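Local atomic coordinates of tudor and KH domain-containing protein homolog (Drosophila melanogaster, PDB entry 5YGB), a protein that takes part in piRNA metabolism and transposon silencing, probably recruiting Piwi proteins such as AGO3 and piwi to the piRNA biogenesis machinery. Residues E75-M80 and V90-F95; F127-K132 and R165-K170; H158-I163 and L194-D199. The protein carries 1 engineered substitution. All blocks are in the same frame, centred on the assembly; numbering follows the deposited sequence.

Contact 1 of 3, residues E75-M80 and V90-F95; sequences EIVDIM and VIDLYF
D92 carries CG anti to its backbone N (chi1 -171°), which brings CG to 3.4 Å from V77 CG2, a methyl held between the valine's backbone N and carbonyl carbon. D78 and D92 share a face of the sheet, their CB atoms 3.7 Å apart. One water donates to D78 OD2 and D92 OD2 and links the two acids, whose like charges it probably helps to screen. D78 OD1, for its part, accepts from I79 N. The strands form an antiparallel hairpin of the Tudor sheet, and V77 and D78 both face D92, a classic beta bulge. D92 O takes a strong bond from V77 N (2.8 Å) and a weak one from D78 N (3.5 Å). The opposite face is apolar: I91 reaches both ways along the neighbouring strand, CG2 to I76 CG2 (3.8 Å) and CD1 to I79 CG2 (3.7 Å), with I79 and I91 side by side. I76 CG1 meets L93 CD2, and L93 continues onto V61 and A63 of strand 60-65. Near Y94, E75 OE1 lies 3.7 Å from Y94 CD2, the carboxylate steeply inclined to the ring; E75 OE1 is hydrogen-bonded to S180 OG and OE2 to A181 N.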
loop_
_atom_site.group_PDB
_atom_site.type_symbol
_atom_site.label_atom_id
_atom_site.label_comp_id
_atom_site.label_asym_id
_atom_site.label_seq_id
_atom_site.Cartn_x
_atom_site.Cartn_y
_atom_site.Cartn_z
ATOM N N GLU A 75 5.031 2.348 -9.017
ATOM C CA GLU A 75 5.781 1.360 -9.776
ATOM C C GLU A 75 4.874 0.750 -10.840
ATOM O O GLU A 75 3.762 0.306 -10.540
ATOM C CB GLU A 75 6.321 0.284 -8.823
ATOM C CG GLU A 75 6.984 -0.902 -9.500
ATOM C CD GLU A 75 7.324 -2.017 -8.530
ATOM O OE1 GLU A 75 7.093 -1.868 -7.309
ATOM O OE2 GLU A 75 7.834 -3.049 -8.997
ATOM N N ILE A 76 5.327 0.733 -12.087
ATOM C CA ILE A 76 4.563 0.053 -13.127
ATOM C C ILE A 76 4.692 -1.458 -12.945
ATOM O O ILE A 76 5.801 -2.018 -12.981
ATOM C CB ILE A 76 5.033 0.468 -14.530
ATOM C CG1 ILE A 76 4.844 1.979 -14.728
ATOM C CG2 ILE A 76 4.283 -0.338 -15.616
ATOM C CD1 ILE A 76 5.199 2.476 -16.124
ATOM N N VAL A 77 3.569 -2.130 -12.710
ATOM C CA VAL A 77 3.642 -3.576 -12.542
ATOM C C VAL A 77 3.063 -4.335 -13.733
ATOM O O VAL A 77 3.311 -5.534 -13.868
ATOM C CB VAL A 77 2.966 -4.032 -11.238
ATOM C CG1 VAL A 77 3.692 -3.407 -10.040
ATOM C CG2 VAL A 77 1.512 -3.669 -11.230
ATOM N N ASP A 78 2.329 -3.652 -14.611
ATOM C CA ASP A 78 1.826 -4.290 -15.827
ATOM C C ASP A 78 1.408 -3.211 -16.810
ATOM O O ASP A 78 1.090 -2.082 -16.417
ATOM C CB ASP A 78 0.650 -5.241 -15.513
ATOM C CG ASP A 78 0.536 -6.404 -16.499
ATOM O OD1 ASP A 78 1.265 -6.436 -17.513
ATOM O OD2 ASP A 78 -0.300 -7.299 -16.236
ATOM N N ILE A 79 1.428 -3.560 -18.090
ATOM C CA ILE A 79 1.015 -2.678 -19.170
ATOM C C ILE A 79 0.209 -3.506 -20.157
ATOM O O ILE A 79 0.637 -4.590 -20.550
ATOM C CB ILE A 79 2.221 -2.042 -19.896
ATOM C CG1 ILE A 79 3.110 -1.253 -18.931
ATOM C CG2 ILE A 79 1.749 -1.155 -21.043
ATOM C CD1 ILE A 79 4.383 -0.768 -19.582
ATOM N N MET A 80 -0.955 -3.012 -20.558
ATOM C CA MET A 80 -1.807 -3.761 -21.474
ATOM C C MET A 80 -2.509 -2.803 -22.418
ATOM O O MET A 80 -2.631 -1.614 -22.121
ATOM C CB MET A 80 -2.819 -4.588 -20.693
ATOM C CG MET A 80 -3.596 -3.781 -19.691
ATOM S SD MET A 80 -3.575 -4.592 -18.090
ATOM C CE MET A 80 -1.950 -4.147 -17.525
ATOM N N VAL A 90 -3.159 0.753 -20.979
ATOM C CA VAL A 90 -3.656 0.906 -19.619
ATOM C C VAL A 90 -2.521 0.429 -18.726
ATOM O O VAL A 90 -1.926 -0.615 -18.989
ATOM C CB VAL A 90 -4.950 0.093 -19.374
ATOM C CG1 VAL A 90 -5.402 0.211 -17.916
ATOM C CG2 VAL A 90 -6.054 0.562 -20.315
ATOM N N ILE A 91 -2.194 1.203 -17.696
ATOM C CA ILE A 91 -1.020 0.933 -16.865
ATOM C C ILE A 91 -1.440 0.525 -15.465
ATOM O O ILE A 91 -2.186 1.243 -14.804
ATOM C CB ILE A 91 -0.096 2.171 -16.774
ATOM C CG1 ILE A 91 0.155 2.764 -18.158
ATOM C CG2 ILE A 91 1.203 1.848 -16.040
ATOM C CD1 ILE A 91 1.019 1.916 -19.030
ATOM N N ASP A 92 -0.982 -0.639 -15.028
ATOM C CA ASP A 92 -1.214 -1.128 -13.673
ATOM C C ASP A 92 -0.113 -0.558 -12.764
ATOM O O ASP A 92 1.064 -0.897 -12.935
ATOM C CB ASP A 92 -1.215 -2.665 -13.682
ATOM C CG ASP A 92 -1.661 -3.281 -12.373
ATOM O OD1 ASP A 92 -2.049 -2.543 -11.447
ATOM O OD2 ASP A 92 -1.651 -4.534 -12.299
ATOM N N LEU A 93 -0.504 0.300 -11.820
ATOM C CA LEU A 93 0.431 0.970 -10.918
ATOM C C LEU A 93 0.316 0.473 -9.490
ATOM O O LEU A 93 -0.792 0.333 -8.976
ATOM C CB LEU A 93 0.187 2.476 -10.921
ATOM C CG LEU A 93 0.486 3.225 -12.215
ATOM C CD1 LEU A 93 0.181 4.691 -12.016
ATOM C CD2 LEU A 93 1.927 3.033 -12.659
ATOM N N TYR A 94 1.459 0.229 -8.856
ATOM C CA TYR A 94 1.529 -0.049 -7.424
ATOM C C TYR A 94 2.046 1.218 -6.736
ATOM O O TYR A 94 3.129 1.709 -7.063
ATOM C CB TYR A 94 2.436 -1.263 -7.162
ATOM C CG TYR A 94 2.806 -1.434 -5.708
ATOM C CD1 TYR A 94 1.850 -1.812 -4.775
ATOM C CD2 TYR A 94 4.109 -1.211 -5.263
ATOM C CE1 TYR A 94 2.178 -1.954 -3.438
ATOM C CE2 TYR A 94 4.444 -1.358 -3.931
ATOM C CZ TYR A 94 3.467 -1.716 -3.026
ATOM O OH TYR A 94 3.796 -1.837 -1.686
ATOM N N PHE A 95 1.273 1.773 -5.805
ATOM C CA PHE A 95 1.638 3.033 -5.153
ATOM C C PHE A 95 2.587 2.727 -3.995
ATOM O O PHE A 95 2.169 2.326 -2.911
ATOM C CB PHE A 95 0.370 3.792 -4.732
ATOM C CG PHE A 95 -0.361 4.376 -5.908
ATOM C CD1 PHE A 95 -1.174 3.588 -6.701
ATOM C CD2 PHE A 95 -0.165 5.691 -6.272
ATOM C CE1 PHE A 95 -1.819 4.123 -7.802
ATOM C CE2 PHE A 95 -0.808 6.229 -7.372
ATOM C CZ PHE A 95 -1.635 5.440 -8.135
HETATM O O HOH W 1 -2.323 -6.506 -14.209
#

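Contact 2 of 3, residues F127-K132 and R165-K170; sequences FLANVK and RVVTYK
F127 and K170 form the close-packed end of this contact. The lysine chain bends about CG-CD (chi3 69°), bringing CE over the centre of the phenylalanine ring, 3.4 Å from the centroid and 5° off the ring normal, a CH-pi contact. NZ lies over the same face, 4.3 Å from the centroid, close enough for a cation-pi interaction. Nearer the rim, K170 CG stands 3.5 Å from F127 CE1, so CG and CE both touch the ring, with the ammonium above it. T168 brings CG2 to 3.7 Å from F127 CZ, the two side chains crossing at about a right angle.

Toward V167 the packing thins to methyl groups: A129 CB touches V167 CG2 at 3.6 Å and lies farther from T168 CG2, 4.1 Å away. V167 is solvent-exposed, whereas F127 and A129 are buried. The two backbones do not pair here, because strand 188-195 runs between 124-128 and 162-171 in the mixed sheet of the extended Tudor domain; F127 and A129 bond to its backbone, and V167 and T168 form a classic beta bulge opposite G191. The side chains thus meet across an intervening strand. With CE over the ring centre and NZ above the same face, the ring's pi electrons would favour the lysine's positive charge while its methylenes cover the hydrocarbon surface.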
loop_
_atom_site.group_PDB
_atom_site.type_symbol
_atom_site.label_atom_id
_atom_site.label_comp_id
_atom_site.label_asym_id
_atom_site.label_seq_id
_atom_site.Cartn_x
_atom_site.Cartn_y
_atom_site.Cartn_z
ATOM N N PHE A 127 1.033 -9.353 6.943
ATOM C CA PHE A 127 -0.184 -10.049 7.340
ATOM C C PHE A 127 -0.339 -9.987 8.857
ATOM O O PHE A 127 0.632 -9.747 9.579
ATOM C CB PHE A 127 -0.183 -11.509 6.819
ATOM C CG PHE A 127 0.818 -12.432 7.492
ATOM C CD1 PHE A 127 2.140 -12.471 7.071
ATOM C CD2 PHE A 127 0.416 -13.305 8.492
ATOM C CE1 PHE A 127 3.053 -13.337 7.657
ATOM C CE2 PHE A 127 1.327 -14.172 9.078
ATOM C CZ PHE A 127 2.645 -14.185 8.655
ATOM N N LEU A 128 -1.567 -10.161 9.328
ATOM C CA LEU A 128 -1.825 -10.184 10.761
ATOM C C LEU A 128 -1.498 -11.572 11.277
ATOM O O LEU A 128 -2.098 -12.545 10.842
ATOM C CB LEU A 128 -3.282 -9.823 11.072
ATOM C CG LEU A 128 -3.625 -9.547 12.538
ATOM C CD1 LEU A 128 -2.906 -8.280 13.002
ATOM C CD2 LEU A 128 -5.138 -9.423 12.709
ATOM N N ALA A 129 -0.530 -11.670 12.183
ATOM C CA ALA A 129 -0.113 -12.975 12.699
ATOM C C ALA A 129 -1.199 -13.665 13.524
ATOM O O ALA A 129 -2.041 -13.018 14.147
ATOM C CB ALA A 129 1.149 -12.821 13.527
ATOM N N ASN A 130 -1.167 -14.994 13.489
ATOM C CA ASN A 130 -1.947 -15.853 14.392
ATOM C C ASN A 130 -3.460 -15.828 14.176
ATOM O O ASN A 130 -4.224 -16.158 15.088
ATOM C CB ASN A 130 -1.627 -15.501 15.850
ATOM C CG ASN A 130 -0.143 -15.635 16.169
ATOM O OD1 ASN A 130 0.485 -16.641 15.829
ATOM N ND2 ASN A 130 0.422 -14.623 16.815
ATOM N N VAL A 131 -3.893 -15.462 12.972
ATOM C CA VAL A 131 -5.305 -15.550 12.603
ATOM C C VAL A 131 -5.522 -16.244 11.261
ATOM O O VAL A 131 -4.635 -16.279 10.400
ATOM C CB VAL A 131 -5.983 -14.156 12.516
ATOM C CG1 VAL A 131 -5.869 -13.407 13.828
ATOM C CG2 VAL A 131 -5.402 -13.337 11.360
ATOM N N LYS A 132 -6.720 -16.787 11.090
ATOM C CA LYS A 132 -7.157 -17.280 9.792
ATOM C C LYS A 132 -8.644 -17.011 9.635
ATOM O O LYS A 132 -9.331 -16.669 10.601
ATOM C CB LYS A 132 -6.861 -18.774 9.625
ATOM C CG LYS A 132 -7.638 -19.662 10.567
ATOM C CD LYS A 132 -7.302 -21.116 10.333
ATOM C CE LYS A 132 -8.181 -22.014 11.187
ATOM N NZ LYS A 132 -7.873 -23.454 10.969
ATOM N N ARG A 165 4.374 -5.083 15.939
ATOM C CA ARG A 165 5.585 -5.840 16.221
ATOM C C ARG A 165 5.667 -7.025 15.267
ATOM O O ARG A 165 4.709 -7.779 15.106
ATOM C CB ARG A 165 5.615 -6.314 17.670
ATOM C CG ARG A 165 6.890 -7.068 18.016
ATOM C CD ARG A 165 6.841 -7.668 19.417
ATOM N NE ARG A 165 6.938 -6.655 20.464
ATOM C CZ ARG A 165 7.024 -6.932 21.761
ATOM N NH1 ARG A 165 7.025 -8.194 22.171
ATOM N NH2 ARG A 165 7.113 -5.950 22.649
ATOM N N VAL A 166 6.813 -7.184 14.620
ATOM C CA VAL A 166 7.009 -8.333 13.746
ATOM C C VAL A 166 7.283 -9.558 14.605
ATOM O O VAL A 166 8.223 -9.555 15.405
ATOM C CB VAL A 166 8.167 -8.100 12.763
ATOM C CG1 VAL A 166 8.429 -9.352 11.935
ATOM C CG2 VAL A 166 7.863 -6.914 11.854
ATOM N N VAL A 167 6.458 -10.593 14.469
ATOM C CA VAL A 167 6.625 -11.790 15.295
ATOM C C VAL A 167 6.848 -13.057 14.481
ATOM O O VAL A 167 7.147 -14.109 15.051
ATOM C CB VAL A 167 5.411 -12.018 16.226
ATOM C CG1 VAL A 167 5.258 -10.849 17.198
ATOM C CG2 VAL A 167 4.134 -12.248 15.417
ATOM N N THR A 168 6.712 -12.966 13.159
ATOM C CA THR A 168 6.920 -14.128 12.293
ATOM C C THR A 168 7.057 -13.662 10.846
ATOM O O THR A 168 6.853 -12.488 10.550
ATOM C CB THR A 168 5.756 -15.149 12.416
ATOM O OG1 THR A 168 6.107 -16.383 11.766
ATOM C CG2 THR A 168 4.481 -14.588 11.799
ATOM N N TYR A 169 7.412 -14.592 9.962
ATOM C CA TYR A 169 7.492 -14.369 8.515
ATOM C C TYR A 169 6.857 -15.533 7.779
ATOM O O TYR A 169 6.903 -16.670 8.262
ATOM C CB TYR A 169 8.942 -14.233 8.022
ATOM C CG TYR A 169 9.645 -12.974 8.444
ATOM C CD1 TYR A 169 9.496 -11.797 7.723
ATOM C CD2 TYR A 169 10.463 -12.964 9.564
ATOM C CE1 TYR A 169 10.136 -10.633 8.117
ATOM C CE2 TYR A 169 11.101 -11.812 9.965
ATOM C CZ TYR A 169 10.939 -10.656 9.241
ATOM O OH TYR A 169 11.580 -9.523 9.655
ATOM N N LYS A 170 6.292 -15.264 6.607
ATOM C CA LYS A 170 5.785 -16.333 5.759
ATOM C C LYS A 170 6.288 -16.125 4.345
ATOM O O LYS A 170 6.422 -14.999 3.875
ATOM C CB LYS A 170 4.251 -16.403 5.788
ATOM C CG LYS A 170 3.541 -15.446 4.847
ATOM C CD LYS A 170 2.120 -15.909 4.533
ATOM C CE LYS A 170 1.212 -15.797 5.746
ATOM N NZ LYS A 170 -0.235 -15.989 5.408
#

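Contact 3 of 3, residues H158-I163 and L194-D199; sequences HWRKLI and LFDPAD
I163 and F195 form an antiparallel hydrogen-bonded pair, I163 N giving to F195 O at 2.8 Å with an N-H...O angle of 174° and F195 N returning a bond to I163 O, before the two segments diverge. Their side chains lie side by side, pointing the same way. F195 holds CG between its backbone N and carbonyl carbon (chi1 70°), and I163 CB sits over one face of the ring, offset toward the rim and 3.5 Å from CZ, a CH-pi contact. P197 comes in from the turn, its CD 3.5 Å from K161 O. L162 packs on the other segment through both methyls: its CD2 lies 3.7 Å from D196 CB and its CD1 meets L194 CD1, while V7 and V9 of strand 5-12 and T154 add to the surroundings of L162. The pair joins strands 162-171 and 188-195, neighbours in the mixed sheet of the extended Tudor domain, where 188-195 runs into a type I turn from D196 to D199. D196 also forms an Asx turn, its OD1 accepting from A198 N at 2.9 Å, with the donor above the carboxylate plane. The same oxygen receives a bond from a water, which also donates to K161 O at 2.6 Å and so ties the turn to segment 158-163. R160 crosses D196 at about a right angle, and its NH1 makes a salt bridge to D196 OD2 (3.3 Å) whose hydrogen bond is weak, the guanidinium and carboxylate planes being 53° apart. R160 NE makes its stronger salt bridge with E155 OE1.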
loop_
_atom_site.group_PDB
_atom_site.type_symbol
_atom_site.label_atom_id
_atom_site.label_comp_id
_atom_site.label_asym_id
_atom_site.label_seq_id
_atom_site.Cartn_x
_atom_site.Cartn_y
_atom_site.Cartn_z
ATOM N N HIS A 158 -6.634 6.772 7.641
ATOM C CA HIS A 158 -7.048 7.962 8.398
ATOM C C HIS A 158 -6.080 8.332 9.512
ATOM O O HIS A 158 -6.467 8.982 10.490
ATOM C CB HIS A 158 -8.450 7.767 8.964
ATOM C CG HIS A 158 -9.513 7.791 7.922
ATOM N ND1 HIS A 158 -10.159 6.650 7.479
ATOM C CD2 HIS A 158 -10.046 8.815 7.212
ATOM C CE1 HIS A 158 -11.035 6.974 6.556
ATOM N NE2 HIS A 158 -10.991 8.282 6.369
ATOM N N TRP A 159 -4.819 7.942 9.343
ATOM C CA TRP A 159 -3.744 8.380 10.230
ATOM C C TRP A 159 -3.968 7.970 11.681
ATOM O O TRP A 159 -3.714 8.754 12.600
ATOM C CB TRP A 159 -3.570 9.911 10.151
ATOM C CG TRP A 159 -3.486 10.436 8.743
ATOM C CD1 TRP A 159 -4.479 11.054 8.027
ATOM C CD2 TRP A 159 -2.353 10.368 7.884
ATOM N NE1 TRP A 159 -4.022 11.380 6.775
ATOM C CE2 TRP A 159 -2.720 10.971 6.659
ATOM C CE3 TRP A 159 -1.063 9.857 8.023
ATOM C CZ2 TRP A 159 -1.842 11.069 5.586
ATOM C CZ3 TRP A 159 -0.192 9.959 6.958
ATOM C CH2 TRP A 159 -0.583 10.562 5.754
ATOM N N ARG A 160 -4.430 6.742 11.894
ATOM C CA ARG A 160 -4.586 6.214 13.244
ATOM C C ARG A 160 -3.331 5.479 13.693
ATOM O O ARG A 160 -2.963 4.445 13.119
ATOM C CB ARG A 160 -5.787 5.271 13.328
ATOM C CG ARG A 160 -5.902 4.593 14.699
ATOM C CD ARG A 160 -7.237 3.906 14.891
ATOM N NE ARG A 160 -8.310 4.889 14.983
ATOM C CZ ARG A 160 -8.605 5.574 16.083
ATOM N NH1 ARG A 160 -7.916 5.375 17.200
ATOM N NH2 ARG A 160 -9.594 6.458 16.069
ATOM N N LYS A 161 -2.668 5.991 14.725
ATOM C CA LYS A 161 -1.482 5.319 15.226
ATOM C C LYS A 161 -1.793 3.953 15.821
ATOM O O LYS A 161 -2.704 3.802 16.642
ATOM C CB LYS A 161 -0.767 6.170 16.273
ATOM C CG LYS A 161 0.298 5.381 17.018
ATOM C CD LYS A 161 1.248 6.271 17.787
ATOM C CE LYS A 161 0.534 7.001 18.881
ATOM N NZ LYS A 161 1.488 7.899 19.592
ATOM N N LEU A 162 -1.026 2.957 15.391
ATOM C CA LEU A 162 -1.041 1.622 15.968
ATOM C C LEU A 162 0.377 1.262 16.382
ATOM O O LEU A 162 1.339 1.837 15.869
ATOM C CB LEU A 162 -1.564 0.581 14.967
ATOM C CG LEU A 162 -2.974 0.794 14.437
ATOM C CD1 LEU A 162 -3.294 -0.284 13.409
ATOM C CD2 LEU A 162 -3.996 0.766 15.560
ATOM N N ILE A 163 0.506 0.309 17.297
ATOM C CA ILE A 163 1.802 -0.256 17.657
ATOM C C ILE A 163 1.912 -1.631 17.023
ATOM O O ILE A 163 1.086 -2.508 17.290
ATOM C CB ILE A 163 1.991 -0.386 19.182
ATOM C CG1 ILE A 163 1.784 0.961 19.872
ATOM C CG2 ILE A 163 3.368 -0.961 19.497
ATOM C CD1 ILE A 163 2.679 2.071 19.342
ATOM N N LEU A 194 -0.699 -6.213 16.082
ATOM C CA LEU A 194 -1.099 -4.818 16.038
ATOM C C LEU A 194 -1.923 -4.505 17.246
ATOM O O LEU A 194 -2.809 -5.276 17.608
ATOM C CB LEU A 194 -1.941 -4.495 14.807
ATOM C CG LEU A 194 -1.365 -4.538 13.404
ATOM C CD1 LEU A 194 -2.465 -4.237 12.409
ATOM C CD2 LEU A 194 -0.228 -3.533 13.291
ATOM N N PHE A 195 -1.673 -3.367 17.870
ATOM C CA PHE A 195 -2.673 -2.904 18.804
ATOM C C PHE A 195 -2.785 -1.403 18.809
ATOM O O PHE A 195 -1.876 -0.677 18.412
ATOM C CB PHE A 195 -2.413 -3.443 20.204
ATOM C CG PHE A 195 -1.223 -2.870 20.878
ATOM C CD1 PHE A 195 -1.335 -1.725 21.656
ATOM C CD2 PHE A 195 0.008 -3.507 20.799
ATOM C CE1 PHE A 195 -0.230 -1.208 22.303
ATOM C CE2 PHE A 195 1.113 -2.996 21.449
ATOM C CZ PHE A 195 0.995 -1.850 22.205
ATOM N N ASP A 196 -3.952 -0.954 19.236
ATOM C CA ASP A 196 -4.300 0.447 19.257
ATOM C C ASP A 196 -4.053 0.978 20.667
ATOM O O ASP A 196 -4.742 0.594 21.602
ATOM C CB ASP A 196 -5.762 0.617 18.838
ATOM C CG ASP A 196 -6.180 2.055 18.732
ATOM O OD1 ASP A 196 -5.454 2.950 19.229
ATOM O OD2 ASP A 196 -7.263 2.300 18.159
ATOM N N PRO A 197 -3.065 1.867 20.830
ATOM C CA PRO A 197 -2.728 2.367 22.174
ATOM C C PRO A 197 -3.753 3.321 22.773
ATOM O O PRO A 197 -3.678 3.620 23.966
ATOM C CB PRO A 197 -1.401 3.084 21.948
ATOM C CG PRO A 197 -1.451 3.520 20.521
ATOM C CD PRO A 197 -2.168 2.407 19.794
ATOM N N ALA A 198 -4.681 3.792 21.947
ATOM C CA ALA A 198 -5.774 4.628 22.406
ATOM C C ALA A 198 -7.076 3.833 22.475
ATOM O O ALA A 198 -8.149 4.417 22.374
ATOM C CB ALA A 198 -5.943 5.858 21.480
ATOM N N ASP A 199 -7.001 2.526 22.715
ATOM C CA ASP A 199 -8.133 1.607 22.461
ATOM C C ASP A 199 -9.159 1.311 23.574
ATOM O O ASP A 199 -10.253 0.810 23.328
ATOM C CB ASP A 199 -7.584 0.262 22.051
ATOM C CG ASP A 199 -8.417 -0.410 21.030
ATOM O OD1 ASP A 199 -9.525 0.098 20.806
ATOM O OD2 ASP A 199 -8.012 -1.458 20.477
HETATM O O HOH W 2 -4.367 5.174 18.139
#

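Overall arrangement
Contact 1 stands apart from the others, its centre 28 Å from that of contact 2 and 31 Å from that of contact 3, on the far side of the chain's centre; the nearest atoms are about 12 Å away in both cases. It lies in the five-stranded antiparallel Tudor sheet. Contacts 2 and 3 belong to the mixed sheet, share strand 162-171 and have centres 17 Å apart, touching where L128 CD1 packs on L194 CG at 4.1 Å. Contact 2 spans strand 188-195, whereas in contact 3 strand 162-171 pairs directly with the end of 188-195. Along the sequence their segments alternate, whereas contact 1 closes before either begins. No bound Piwi peptide is part of this chain's assembly.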